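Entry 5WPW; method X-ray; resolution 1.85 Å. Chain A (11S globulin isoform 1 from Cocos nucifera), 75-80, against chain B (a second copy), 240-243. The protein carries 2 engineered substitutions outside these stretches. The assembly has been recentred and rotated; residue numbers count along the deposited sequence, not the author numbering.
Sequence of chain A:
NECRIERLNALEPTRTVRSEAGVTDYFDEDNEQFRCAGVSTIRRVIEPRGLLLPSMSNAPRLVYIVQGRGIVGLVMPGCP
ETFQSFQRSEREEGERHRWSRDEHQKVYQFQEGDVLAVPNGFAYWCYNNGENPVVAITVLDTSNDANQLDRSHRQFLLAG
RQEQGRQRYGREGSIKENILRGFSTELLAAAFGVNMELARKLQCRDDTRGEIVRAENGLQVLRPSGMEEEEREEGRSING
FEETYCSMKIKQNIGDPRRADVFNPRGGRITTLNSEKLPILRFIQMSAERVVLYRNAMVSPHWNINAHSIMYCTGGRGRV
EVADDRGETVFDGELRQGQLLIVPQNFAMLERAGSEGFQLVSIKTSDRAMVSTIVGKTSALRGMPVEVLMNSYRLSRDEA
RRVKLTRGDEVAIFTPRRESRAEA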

# COMPACT_ATOMS: atom_id res chain seq x y z
N VAL A 75 17.89 -13.17 -15.73
CA VAL A 75 16.94 -14.28 -15.76
C VAL A 75 15.97 -14.13 -14.59
O VAL A 75 16.38 -14.15 -13.43
CB VAL A 75 17.66 -15.63 -15.72
CG1 VAL A 75 16.63 -16.75 -15.70
CG2 VAL A 75 18.59 -15.77 -16.93
N MET A 76 14.68 -14.01 -14.91
CA MET A 76 13.65 -13.91 -13.88
C MET A 76 13.00 -15.28 -13.71
O MET A 76 12.27 -15.72 -14.61
CB MET A 76 12.61 -12.86 -14.26
CG MET A 76 13.24 -11.56 -14.76
SD MET A 76 12.31 -10.08 -14.29
CE MET A 76 13.28 -8.78 -15.08
N PRO A 77 13.24 -15.98 -12.60
CA PRO A 77 12.74 -17.36 -12.46
C PRO A 77 11.22 -17.45 -12.49
O PRO A 77 10.51 -16.70 -11.81
CB PRO A 77 13.29 -17.79 -11.10
CG PRO A 77 13.69 -16.54 -10.41
CD PRO A 77 14.09 -15.58 -11.48
N GLY A 78 10.72 -18.41 -13.26
CA GLY A 78 9.29 -18.63 -13.33
C GLY A 78 8.60 -17.82 -14.40
O GLY A 78 7.38 -17.96 -14.57
N CYS A 79 9.38 -16.92 -15.17
CA CYS A 79 8.91 -16.15 -16.30
C CYS A 79 9.15 -16.93 -17.58
O CYS A 79 10.13 -17.68 -17.68
CB CYS A 79 9.64 -14.81 -16.37
SG CYS A 79 9.11 -13.69 -14.97
N PRO A 80 8.26 -16.79 -18.57
CA PRO A 80 8.45 -17.51 -19.84
C PRO A 80 9.58 -16.93 -20.65
O PRO A 80 9.91 -15.74 -20.53
CB PRO A 80 7.11 -17.31 -20.57
CG PRO A 80 6.48 -16.09 -19.92
CD PRO A 80 6.97 -16.09 -18.50
N GLY B 240 9.95 -19.90 -8.51
CA GLY B 240 10.16 -18.51 -8.85
C GLY B 240 8.89 -17.72 -8.68
O GLY B 240 8.13 -17.93 -7.72
N PHE B 241 8.63 -16.82 -9.62
CA PHE B 241 7.45 -15.98 -9.53
C PHE B 241 6.16 -16.79 -9.48
O PHE B 241 5.16 -16.29 -8.97
CB PHE B 241 7.42 -15.01 -10.70
CG PHE B 241 8.38 -13.88 -10.55
CD1 PHE B 241 8.54 -13.26 -9.33
CD2 PHE B 241 9.14 -13.45 -11.62
CE1 PHE B 241 9.43 -12.21 -9.18
CE2 PHE B 241 10.04 -12.40 -11.49
CZ PHE B 241 10.18 -11.78 -10.26
N GLU B 242 6.18 -18.02 -9.96
CA GLU B 242 4.98 -18.83 -10.02
C GLU B 242 4.57 -19.36 -8.65
O GLU B 242 3.47 -19.91 -8.52
CB GLU B 242 5.19 -19.96 -11.04
CG GLU B 242 5.92 -21.23 -10.56
CD GLU B 242 7.39 -21.03 -10.27
OE1 GLU B 242 8.02 -21.99 -9.77
OE2 GLU B 242 7.93 -19.93 -10.52
N GLU B 243 5.42 -19.22 -7.64
CA GLU B 243 5.04 -19.53 -6.26
C GLU B 243 4.26 -18.40 -5.61
O GLU B 243 3.76 -18.57 -4.49
CB GLU B 243 6.29 -19.85 -5.43
CG GLU B 243 7.08 -21.08 -5.87
CD GLU B 243 8.49 -21.09 -5.30
OE1 GLU B 243 9.37 -20.40 -5.88
OE2 GLU B 243 8.72 -21.75 -4.26

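A tight turn from one subunit meets the start of a short 3-10 segment from another, and a single backbone hydrogen bond joins them, with packing around it. Residues Met76(A) to Cys79(A) form a type II beta turn, closed by the bond from Cys79(A) N to Met76(A) O at 3.2 Å. The Pro77(A) carbonyl belongs to the central peptide and takes no part in closing the turn, so it is free to accept a bond from outside. Phe241(B) N donates to Pro77(A) O at 2.9 Å with an N-H...O angle of 174°, almost perfectly straight. The same oxygen receives a CA-H...O contact from Gly240(B) CA at 3.5 Å.

Proline suits the second position of the turn because its ring restricts phi to values near the observed -63°. Gly78(A) follows with phi/psi of 89/-2, where a CB would be jammed against the preceding carbonyl oxygen. The partner adds a second demand: an ideal CB on Gly78(A) would lie 2.3 Å from Glu242(B) OE2 and 2.8 Å from Phe241(B) N. A CB on Gly240(B) would also clash, at 2.3 Å from Pro77(A) O. The two glycines thus let the backbones approach closely, with Gly78(A) CA and Gly240(B) CA 4.6 Å apart.

Phe241(B) contributes the largest covered area, 78 Å² of the 243 Å² buried in total. Its CB leaves sideways, and chi1 of -76° (m) with chi2 of -42° carries the ring alongside the turn, against the side chains of Met76(A) and Cys79(A). Cys79(A), also m at -70°, brings its SG to the ring's edge: Cys79(A) SG lies 3.4 Å from Phe241(B) CD2 and 4.7 Å from the ring centroid, 82° off the normal. This sulfur is also bonded covalently to a group elsewhere in the structure. Met76(A) makes its closest approach at CB, 3.8 Å from Phe241(B) CE2, with SD next, while the terminal methyl CE leads away.

Glu242(B) adopts the p rotamer, with chi1 at 84° and chi2 at -70° (m), so that its chain folds back toward its own segment's beginning. There Gly240(B) N donates to Glu242(B) OE2 at 2.8 Å and, weakly, to Glu242(B) OE1 at 3.1 Å. Glu243(B), with chi1 of -63° (m), supplies OE1 to the same Gly240(B) N at 2.7 Å without touching the turn. Folding back also places Glu242(B) OE2 3.4 Å from Gly78(A) CA, in space that the glycine leaves open. The carboxylate thus packs against the turn while its polar partner lies within its own chain.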